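Local coordinates for protein probable dipeptidase (Pseudomonas aeruginosa, PDB 3B40) that probably hydrolyses dipeptides as a metal-dependent peptidase of the membrane dipeptidase family M19, built on a TIM-barrel fold, at residues G189-E200 with K217-R227; L247-I255 with D343-I351. The protein carries 11 engineered substitutions. All coordinates share one frame; numbering follows the deposited sequence. Where two conformers were deposited one is given.

Contact 1: G189-E200 with K217-R227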
loop_
_atom_site.group_PDB
_atom_site.type_symbol
_atom_site.label_atom_id
_atom_site.label_comp_id
_atom_site.label_asym_id
_atom_site.label_seq_id
_atom_site.Cartn_x
_atom_site.Cartn_y
_atom_site.Cartn_z
ATOM N N GLY A 189 -17.217 -7.742 12.836
ATOM C CA GLY A 189 -17.536 -8.879 11.957
ATOM C C GLY A 189 -17.303 -8.634 10.459
ATOM O O GLY A 189 -17.884 -9.315 9.600
ATOM N N GLY A 190 -16.423 -7.688 10.135
ATOM C CA GLY A 190 -16.124 -7.350 8.725
ATOM C C GLY A 190 -16.380 -5.868 8.536
ATOM O O GLY A 190 -15.639 -5.046 9.093
ATOM N N LEU A 191 -17.454 -5.538 7.804
ATOM C CA LEU A 191 -17.965 -4.159 7.680
ATOM C C LEU A 191 -19.143 -3.803 8.624
ATOM O O LEU A 191 -19.991 -4.651 8.921
ATOM C CB LEU A 191 -18.400 -3.891 6.252
ATOM C CG LEU A 191 -17.391 -4.213 5.139
ATOM C CD1 LEU A 191 -18.097 -4.093 3.837
ATOM C CD2 LEU A 191 -16.217 -3.252 5.163
ATOM N N SER A 192 -19.196 -2.536 9.063
ATOM C CA SER A 192 -20.365 -2.014 9.773
ATOM C C SER A 192 -21.449 -1.750 8.733
ATOM O O SER A 192 -21.178 -1.829 7.518
ATOM C CB SER A 192 -20.009 -0.729 10.536
ATOM O OG SER A 192 -19.691 0.354 9.652
ATOM N N PRO A 193 -22.683 -1.444 9.180
ATOM C CA PRO A 193 -23.691 -1.017 8.203
ATOM C C PRO A 193 -23.257 0.183 7.323
ATOM O O PRO A 193 -23.522 0.192 6.125
ATOM C CB PRO A 193 -24.905 -0.702 9.091
ATOM C CG PRO A 193 -24.725 -1.690 10.248
ATOM C CD PRO A 193 -23.263 -1.549 10.543
ATOM N N LEU A 194 -22.574 1.169 7.904
ATOM C CA LEU A 194 -22.087 2.293 7.104
ATOM C C LEU A 194 -20.957 1.865 6.127
ATOM O O LEU A 194 -20.919 2.344 4.982
ATOM C CB LEU A 194 -21.707 3.484 8.001
ATOM C CG LEU A 194 -22.714 4.642 8.199
ATOM C CD1 LEU A 194 -24.135 4.202 8.543
ATOM C CD2 LEU A 194 -22.225 5.627 9.260
ATOM N N GLY A 195 -20.084 0.933 6.530
ATOM C CA GLY A 195 -19.063 0.413 5.611
ATOM C C GLY A 195 -19.692 -0.293 4.410
ATOM O O GLY A 195 -19.218 -0.184 3.275
ATOM N N LYS A 196 -20.771 -1.025 4.661
ATOM C CA LYS A 196 -21.536 -1.680 3.600
ATOM C C LYS A 196 -22.195 -0.655 2.661
ATOM O O LYS A 196 -22.201 -0.840 1.458
ATOM C CB LYS A 196 -22.607 -2.598 4.214
ATOM C CG LYS A 196 -22.018 -3.795 4.917
ATOM C CD LYS A 196 -23.132 -4.735 5.335
ATOM C CE LYS A 196 -22.605 -6.129 5.517
ATOM N NZ LYS A 196 -22.307 -6.285 6.921
ATOM N N GLN A 197 -22.734 0.416 3.224
ATOM C CA GLN A 197 -23.253 1.514 2.440
ATOM C C GLN A 197 -22.119 2.225 1.681
ATOM O O GLN A 197 -22.332 2.704 0.569
ATOM C CB GLN A 197 -24.005 2.492 3.359
ATOM C CG GLN A 197 -25.300 1.878 3.920
ATOM C CD GLN A 197 -26.001 2.742 4.950
ATOM O OE1 GLN A 197 -25.846 3.955 4.970
ATOM N NE2 GLN A 197 -26.837 2.115 5.770
ATOM N N ALA A 198 -20.924 2.289 2.277
ATOM C CA ALA A 198 -19.746 2.865 1.587
ATOM C C ALA A 198 -19.396 2.093 0.298
ATOM O O ALA A 198 -18.997 2.688 -0.690
ATOM C CB ALA A 198 -18.545 2.932 2.526
ATOM N N VAL A 199 -19.562 0.780 0.303
ATOM C CA VAL A 199 -19.265 -0.012 -0.885
ATOM C C VAL A 199 -20.179 0.358 -2.084
ATOM O O VAL A 199 -19.711 0.531 -3.220
ATOM C CB VAL A 199 -19.409 -1.522 -0.613
ATOM C CG1 VAL A 199 -19.316 -2.310 -1.937
ATOM C CG2 VAL A 199 -18.345 -2.010 0.423
ATOM N N GLU A 200 -21.478 0.431 -1.817
ATOM C CA GLU A 200 -22.443 0.929 -2.802
ATOM C C GLU A 200 -22.084 2.359 -3.271
ATOM O O GLU A 200 -22.094 2.657 -4.481
ATOM C CB GLU A 200 -23.881 0.859 -2.241
ATOM C CG GLU A 200 -24.996 1.309 -3.251
ATOM C CD GLU A 200 -25.121 0.440 -4.500
ATOM O OE1 GLU A 200 -25.656 0.933 -5.522
ATOM O OE2 GLU A 200 -24.728 -0.745 -4.478
ATOM N N LYS A 217 -12.768 -10.980 6.764
ATOM C CA LYS A 217 -14.225 -10.856 6.682
ATOM C C LYS A 217 -14.697 -9.606 5.965
ATOM O O LYS A 217 -15.724 -9.642 5.285
ATOM C CB LYS A 217 -14.859 -10.906 8.070
ATOM C CG LYS A 217 -14.883 -12.311 8.660
ATOM C CD LYS A 217 -15.241 -12.238 10.157
ATOM C CE LYS A 217 -14.970 -13.582 10.850
ATOM N NZ LYS A 217 -15.724 -14.695 10.186
ATOM N N ALA A 218 -13.965 -8.505 6.119
ATOM C CA ALA A 218 -14.365 -7.247 5.501
ATOM C C ALA A 218 -14.122 -7.340 4.004
ATOM O O ALA A 218 -14.955 -6.904 3.217
ATOM C CB ALA A 218 -13.608 -6.112 6.086
ATOM N N LEU A 219 -12.981 -7.924 3.637
ATOM C CA LEU A 219 -12.677 -8.241 2.248
ATOM C C LEU A 219 -13.810 -9.066 1.654
ATOM O O LEU A 219 -14.259 -8.769 0.559
ATOM C CB LEU A 219 -11.378 -9.044 2.140
ATOM C CG LEU A 219 -10.801 -9.240 0.731
ATOM C CD1 LEU A 219 -9.264 -9.321 0.764
ATOM C CD2 LEU A 219 -11.413 -10.432 -0.026
ATOM N N GLU A 220 -14.261 -10.101 2.380
ATOM C CA GLU A 220 -15.265 -11.014 1.850
ATOM C C GLU A 220 -16.548 -10.263 1.558
ATOM O O GLU A 220 -17.198 -10.529 0.550
ATOM C CB GLU A 220 -15.515 -12.181 2.822
ATOM C CG GLU A 220 -14.376 -13.220 2.811
ATOM C CD GLU A 220 -14.465 -14.226 3.951
ATOM O OE1 GLU A 220 -15.276 -14.036 4.881
ATOM O OE2 GLU A 220 -13.695 -15.194 3.936
ATOM N N GLN A 221 -16.898 -9.331 2.449
ATOM C CA GLN A 221 -18.103 -8.505 2.328
ATOM C C GLN A 221 -17.968 -7.484 1.217
ATOM O O GLN A 221 -18.930 -7.230 0.497
ATOM C CB GLN A 221 -18.428 -7.848 3.673
ATOM C CG GLN A 221 -18.843 -8.885 4.711
ATOM C CD GLN A 221 -18.904 -8.371 6.122
ATOM O OE1 GLN A 221 -19.050 -7.168 6.392
ATOM N NE2 GLN A 221 -18.822 -9.293 7.045
ATOM N N VAL A 222 -16.782 -6.913 1.054
ATOM C CA VAL A 222 -16.575 -6.016 -0.087
ATOM C C VAL A 222 -16.823 -6.824 -1.372
ATOM O O VAL A 222 -17.562 -6.369 -2.232
ATOM C CB VAL A 222 -15.152 -5.375 -0.134
ATOM C CG1 VAL A 222 -14.893 -4.682 -1.502
ATOM C CG2 VAL A 222 -14.971 -4.387 0.961
ATOM N N ALA A 223 -16.229 -8.020 -1.472
ATOM C CA ALA A 223 -16.396 -8.856 -2.675
ATOM C C ALA A 223 -17.885 -9.188 -2.976
ATOM O O ALA A 223 -18.342 -9.002 -4.102
ATOM C CB ALA A 223 -15.543 -10.109 -2.570
ATOM N N ALA A 224 -18.637 -9.611 -1.959
ATOM C CA ALA A 224 -20.066 -9.931 -2.104
ATOM C C ALA A 224 -20.908 -8.704 -2.485
ATOM O O ALA A 224 -21.935 -8.836 -3.129
ATOM C CB ALA A 224 -20.606 -10.583 -0.819
ATOM N N LEU A 225 -20.455 -7.516 -2.104
ATOM C CA LEU A 225 -21.236 -6.318 -2.265
ATOM C C LEU A 225 -20.834 -5.471 -3.478
ATOM O O LEU A 225 -21.670 -4.714 -3.992
ATOM C CB LEU A 225 -21.163 -5.488 -0.978
ATOM C CG LEU A 225 -21.884 -6.050 0.243
ATOM C CD1 LEU A 225 -21.569 -5.183 1.463
ATOM C CD2 LEU A 225 -23.368 -6.114 0.005
ATOM N N SER A 226 -19.582 -5.598 -3.952
ATOM C CA SER A 226 -19.132 -4.744 -5.076
ATOM C C SER A 226 -19.638 -5.185 -6.464
ATOM O O SER A 226 -19.527 -6.340 -6.823
ATOM C CB SER A 226 -17.614 -4.639 -5.095
ATOM O OG SER A 226 -17.191 -3.759 -6.137
ATOM N N ARG A 227 -20.179 -4.255 -7.251
ATOM C CA ARG A 227 -20.511 -4.583 -8.648
ATOM C C ARG A 227 -19.345 -4.311 -9.630
ATOM O O ARG A 227 -19.490 -4.501 -10.851
ATOM C CB ARG A 227 -21.770 -3.855 -9.093
ATOM C CG ARG A 227 -21.620 -2.356 -9.200
ATOM C CD ARG A 227 -22.898 -1.695 -9.759
ATOM N NE ARG A 227 -22.702 -0.254 -9.968
ATOM C CZ ARG A 227 -23.174 0.692 -9.152
ATOM N NH1 ARG A 227 -23.883 0.348 -8.083
ATOM N NH2 ARG A 227 -22.957 1.983 -9.422
HETATM O O HOH W 1 -23.237 -1.735 -6.242
HETATM O O HOH W 2 -23.595 -2.842 -2.795
#
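Both polar atoms of the Q221 carboxamide grip the backbone of the turn at G189-L191. Q221 NE2 donates to G189 O at 2.7 Å, tilted slightly from the carbonyl plane, while Q221 OE1 accepts a nearly straight bond (164°) from L191 N, which lies well above the plane of the amide carbonyl. Gripped on both atoms, the amide can hardly rotate. The Q221 chain, extended beyond CG, runs past L191 in the opposite sense, and L191 CD1 rests on Q221 CB at 3.8 Å. G190 passes close over the first turn of helix 217-225, its CA 3.6 Å from A218 N. K196 bends at chi4, and its NZ makes weak hydrogen bonds to Q221 OE1 and to L191 O; its CG lies against L225 CD1. One turn on, V199 splits its branches: V199 CG1, anti to the backbone N (chi1 171°), meets L225 CB at 3.8 Å, and CG2 meets V222 CG2. At the far end E200 OE1 and R227 NH1 (3.2 Å) form a salt bridge whose hydrogen bond is weak, OE1 lying in the guanidinium plane, and two waters bind E200 OE2; R227 NH2 is also paired with D204. S192 caps helix 193-200 through G195 N. The helices run in the same general direction, crossing at -41°, and V199 and V222 both pack on strand 208-210; this helix-strand-helix order is the repeating beta/alpha topology of a TIM barrel.

Contact 2: L247-I255 with D343-I351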
loop_
_atom_site.group_PDB
_atom_site.type_symbol
_atom_site.label_atom_id
_atom_site.label_comp_id
_atom_site.label_asym_id
_atom_site.label_seq_id
_atom_site.Cartn_x
_atom_site.Cartn_y
_atom_site.Cartn_z
ATOM N N LEU A 247 -2.419 -12.204 1.992
ATOM C CA LEU A 247 -3.627 -12.769 1.382
ATOM C C LEU A 247 -3.626 -14.330 1.314
ATOM O O LEU A 247 -2.628 -14.955 0.931
ATOM C CB LEU A 247 -3.776 -12.209 -0.038
ATOM C CG LEU A 247 -4.082 -10.705 -0.212
ATOM C CD1 LEU A 247 -4.072 -10.302 -1.665
ATOM C CD2 LEU A 247 -5.438 -10.368 0.405
ATOM N N SER A 248 -4.737 -14.942 1.681
ATOM C CA SER A 248 -4.930 -16.374 1.484
ATOM C C SER A 248 -5.222 -16.522 0.006
ATOM O O SER A 248 -5.587 -15.543 -0.647
ATOM C CB SER A 248 -6.110 -16.882 2.295
ATOM O OG SER A 248 -7.325 -16.280 1.857
ATOM N N ASP A 249 -5.072 -17.738 -0.519
ATOM C CA ASP A 249 -5.459 -18.045 -1.929
ATOM C C ASP A 249 -6.903 -17.669 -2.199
ATOM O O ASP A 249 -7.199 -17.071 -3.230
ATOM C CB ASP A 249 -5.252 -19.535 -2.243
ATOM C CG ASP A 249 -3.791 -19.935 -2.284
ATOM O OD1 ASP A 249 -2.877 -19.125 -1.963
ATOM O OD2 ASP A 249 -3.551 -21.087 -2.690
ATOM N N HIS A 250 -7.794 -17.966 -1.247
ATOM C CA HIS A 250 -9.219 -17.646 -1.410
ATOM C C HIS A 250 -9.513 -16.130 -1.517
ATOM O O HIS A 250 -10.352 -15.709 -2.302
ATOM C CB HIS A 250 -10.056 -18.282 -0.299
ATOM C CG HIS A 250 -11.532 -18.052 -0.473
ATOM N ND1 HIS A 250 -12.227 -17.113 0.258
ATOM C CD2 HIS A 250 -12.429 -18.611 -1.322
ATOM C CE1 HIS A 250 -13.489 -17.103 -0.131
ATOM N NE2 HIS A 250 -13.638 -18.004 -1.085
ATOM N N GLU A 251 -8.818 -15.314 -0.718
ATOM C CA GLU A 251 -8.960 -13.854 -0.811
ATOM C C GLU A 251 -8.544 -13.343 -2.203
ATOM O O GLU A 251 -9.238 -12.510 -2.816
ATOM C CB GLU A 251 -8.135 -13.162 0.286
ATOM C CG GLU A 251 -8.760 -13.305 1.669
ATOM C CD GLU A 251 -7.884 -12.774 2.795
ATOM O OE1 GLU A 251 -6.748 -13.282 3.016
ATOM O OE2 GLU A 251 -8.347 -11.863 3.491
ATOM N N MET A 252 -7.430 -13.866 -2.698
ATOM C CA MET A 252 -6.945 -13.631 -4.070
ATOM C C MET A 252 -7.982 -14.022 -5.124
ATOM O O MET A 252 -8.220 -13.281 -6.084
ATOM C CB MET A 252 -5.624 -14.401 -4.327
ATOM C CG MET A 252 -4.342 -13.921 -3.588
ATOM S SD MET A 252 -2.807 -14.940 -3.913
ATOM C CE MET A 252 -2.480 -15.251 -2.214
ATOM N N GLN A 253 -8.628 -15.175 -4.951
ATOM C CA GLN A 253 -9.652 -15.603 -5.917
ATOM C C GLN A 253 -10.819 -14.612 -5.961
ATOM O O GLN A 253 -11.340 -14.316 -7.023
ATOM C CB GLN A 253 -10.177 -16.997 -5.585
ATOM C CG GLN A 253 -9.236 -18.155 -6.013
ATOM C CD GLN A 253 -8.874 -18.092 -7.499
ATOM O OE1 GLN A 253 -9.754 -18.232 -8.372
ATOM N NE2 GLN A 253 -7.580 -17.874 -7.792
ATOM N N LEU A 254 -11.241 -14.137 -4.797
ATOM C CA LEU A 254 -12.282 -13.123 -4.716
ATOM C C LEU A 254 -11.955 -11.843 -5.492
ATOM O O LEU A 254 -12.842 -11.241 -6.130
ATOM C CB LEU A 254 -12.603 -12.793 -3.258
ATOM C CG LEU A 254 -13.352 -13.891 -2.488
ATOM C CD1 LEU A 254 -13.609 -13.437 -1.042
ATOM C CD2 LEU A 254 -14.675 -14.306 -3.174
ATOM N N ILE A 255 -10.697 -11.412 -5.411
ATOM C CA ILE A 255 -10.267 -10.182 -6.068
ATOM C C ILE A 255 -10.250 -10.473 -7.550
ATOM O O ILE A 255 -10.778 -9.697 -8.348
ATOM C CB ILE A 255 -8.851 -9.731 -5.570
ATOM C CG1 ILE A 255 -8.913 -9.262 -4.105
ATOM C CG2 ILE A 255 -8.240 -8.671 -6.522
ATOM C CD1 ILE A 255 -7.528 -9.286 -3.387
ATOM N N ASP A 343 5.367 -14.524 -8.889
ATOM C CA ASP A 343 5.247 -15.840 -9.494
ATOM C C ASP A 343 4.067 -16.591 -8.868
ATOM O O ASP A 343 3.241 -17.136 -9.575
ATOM C CB ASP A 343 6.542 -16.670 -9.274
ATOM C CG ASP A 343 7.674 -16.332 -10.259
ATOM O OD1 ASP A 343 7.559 -15.420 -11.099
ATOM O OD2 ASP A 343 8.712 -17.012 -10.190
ATOM N N TYR A 344 4.010 -16.618 -7.542
ATOM C CA TYR A 344 2.941 -17.310 -6.805
ATOM C C TYR A 344 1.561 -16.756 -7.112
ATOM O O TYR A 344 0.607 -17.511 -7.277
ATOM C CB TYR A 344 3.197 -17.257 -5.294
ATOM C CG TYR A 344 2.186 -18.065 -4.507
ATOM C CD1 TYR A 344 2.382 -19.428 -4.273
ATOM C CD2 TYR A 344 1.023 -17.474 -4.022
ATOM C CE1 TYR A 344 1.446 -20.174 -3.562
ATOM C CE2 TYR A 344 0.066 -18.199 -3.329
ATOM C CZ TYR A 344 0.278 -19.564 -3.107
ATOM O OH TYR A 344 -0.640 -20.286 -2.394
ATOM N N THR A 345 1.454 -15.431 -7.144
ATOM C CA THR A 345 0.187 -14.761 -7.323
ATOM C C THR A 345 -0.317 -15.024 -8.739
ATOM O O THR A 345 -1.504 -15.315 -8.934
ATOM C CB THR A 345 0.293 -13.235 -6.967
ATOM O OG1 THR A 345 0.914 -13.100 -5.695
ATOM C CG2 THR A 345 -1.088 -12.580 -6.856
ATOM N N VAL A 346 0.600 -14.971 -9.709
ATOM C CA VAL A 346 0.290 -15.267 -11.089
ATOM C C VAL A 346 -0.188 -16.723 -11.243
ATOM O O VAL A 346 -1.191 -16.959 -11.903
ATOM C CB VAL A 346 1.484 -14.943 -12.034
ATOM C CG1 VAL A 346 1.267 -15.529 -13.425
ATOM C CG2 VAL A 346 1.751 -13.428 -12.104
ATOM N N LYS A 347 0.498 -17.685 -10.617
ATOM C CA LYS A 347 0.024 -19.079 -10.578
ATOM C C LYS A 347 -1.418 -19.214 -10.160
ATOM O O LYS A 347 -2.162 -20.056 -10.698
ATOM C CB LYS A 347 0.811 -19.900 -9.539
ATOM C CG LYS A 347 2.200 -20.268 -9.908
ATOM C CD LYS A 347 2.209 -21.307 -11.027
ATOM C CE LYS A 347 3.631 -21.749 -11.348
ATOM N NZ LYS A 347 3.544 -22.773 -12.410
ATOM N N LYS A 348 -1.788 -18.426 -9.149
ATOM C CA LYS A 348 -3.094 -18.500 -8.538
ATOM C C LYS A 348 -4.188 -17.743 -9.330
ATOM O O LYS A 348 -5.269 -18.291 -9.554
ATOM C CB LYS A 348 -3.025 -18.056 -7.062
ATOM C CG LYS A 348 -2.183 -18.984 -6.156
ATOM C CD LYS A 348 -2.493 -20.475 -6.393
ATOM C CE LYS A 348 -1.597 -21.375 -5.551
ATOM N NZ LYS A 348 -1.991 -22.807 -5.574
ATOM N N VAL A 349 -3.918 -16.504 -9.764
ATOM C CA VAL A 349 -4.966 -15.710 -10.425
ATOM C C VAL A 349 -4.788 -15.413 -11.925
ATOM O O VAL A 349 -5.719 -14.943 -12.567
ATOM C CB VAL A 349 -5.295 -14.414 -9.646
ATOM C CG1 VAL A 349 -5.725 -14.775 -8.225
ATOM C CG2 VAL A 349 -4.060 -13.512 -9.581
ATOM N N GLY A 350 -3.600 -15.678 -12.465
ATOM C CA GLY A 350 -3.308 -15.452 -13.881
ATOM C C GLY A 350 -2.681 -14.095 -14.123
ATOM O O GLY A 350 -2.911 -13.142 -13.345
ATOM N N ILE A 351 -1.924 -13.986 -15.220
ATOM C CA ILE A 351 -1.092 -12.795 -15.471
ATOM C C ILE A 351 -1.931 -11.521 -15.498
ATOM O O ILE A 351 -1.419 -10.447 -15.226
ATOM C CB ILE A 351 -0.201 -12.915 -16.783
ATOM C CG1 ILE A 351 0.786 -11.746 -16.894
ATOM C CG2 ILE A 351 -1.014 -13.023 -18.062
ATOM C CD1 ILE A 351 1.953 -11.851 -15.916
#
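Y344 reaches D249 at the start of helix 249-255 through its hydroxyl: Y344 OH donates to D249 OD1 at 2.6 Å on the syn lone pair. OD1 lies in the plane of the ring at its edge, and the carboxylate is turned 45° from that plane. The other oxygen, D249 OD2, faces K348: K348 CE comes to 3.5 Å from it, while NZ makes only a long salt bridge. This positive charge would probably help keep D249 ionised.

M252 can be followed along its length. M252 CB packs on V349 CG1 at 3.9 Å. With CG anti to the carbonyl carbon and the chain extended beyond it, the side chain carries on toward helix 343-349, so that M252 SD arrives 4.1 Å from T345 CG2 and also near K348 CB. The bend at chi3 (-125°) then turns the methyl to the edge of the tyrosine, M252 CE lying 4.1 Å from Y344 CE2. The side chain thus touches V349, T345, K348 and Y344, with P237 and I262 also against it.

Beside it, Q253 NE2 donates a weak bond to K348 O (2.9 Å) near the helix end, and the glutamine slides past V349, whose CG1 also lies 3.6 Å from M252 O. S248 and E251 form a capping box, each side chain accepting from the other's backbone N. The helices cross at -62°, and both pack on the parallel barrel: M252 on strand 261-265, V349 on strand 354-357, and T345 on both. Two helices laid side by side over adjacent parallel strands in this way are characteristic of the shell around a beta/alpha barrel.

The two contacts follow one another along the chain, contact 1 closing before contact 2 opens, with centres about 20 Å apart. They meet through helix 216-225, which carries the second half of contact 1 and packs on helix 249-257, the first half of contact 2: L219 CD2 lies 3.9 Å from L254 CD1, and L219 also touches E251 and L247. Helices 193-205, 216-225, 249-257 and 335-349 therefore form a continuous row outside the parallel strands 208-210, 230-235, 261-265 and 354-357, which pair in that order. The contacts and the L219 packing between them join four helices round one side of this M19-family barrel.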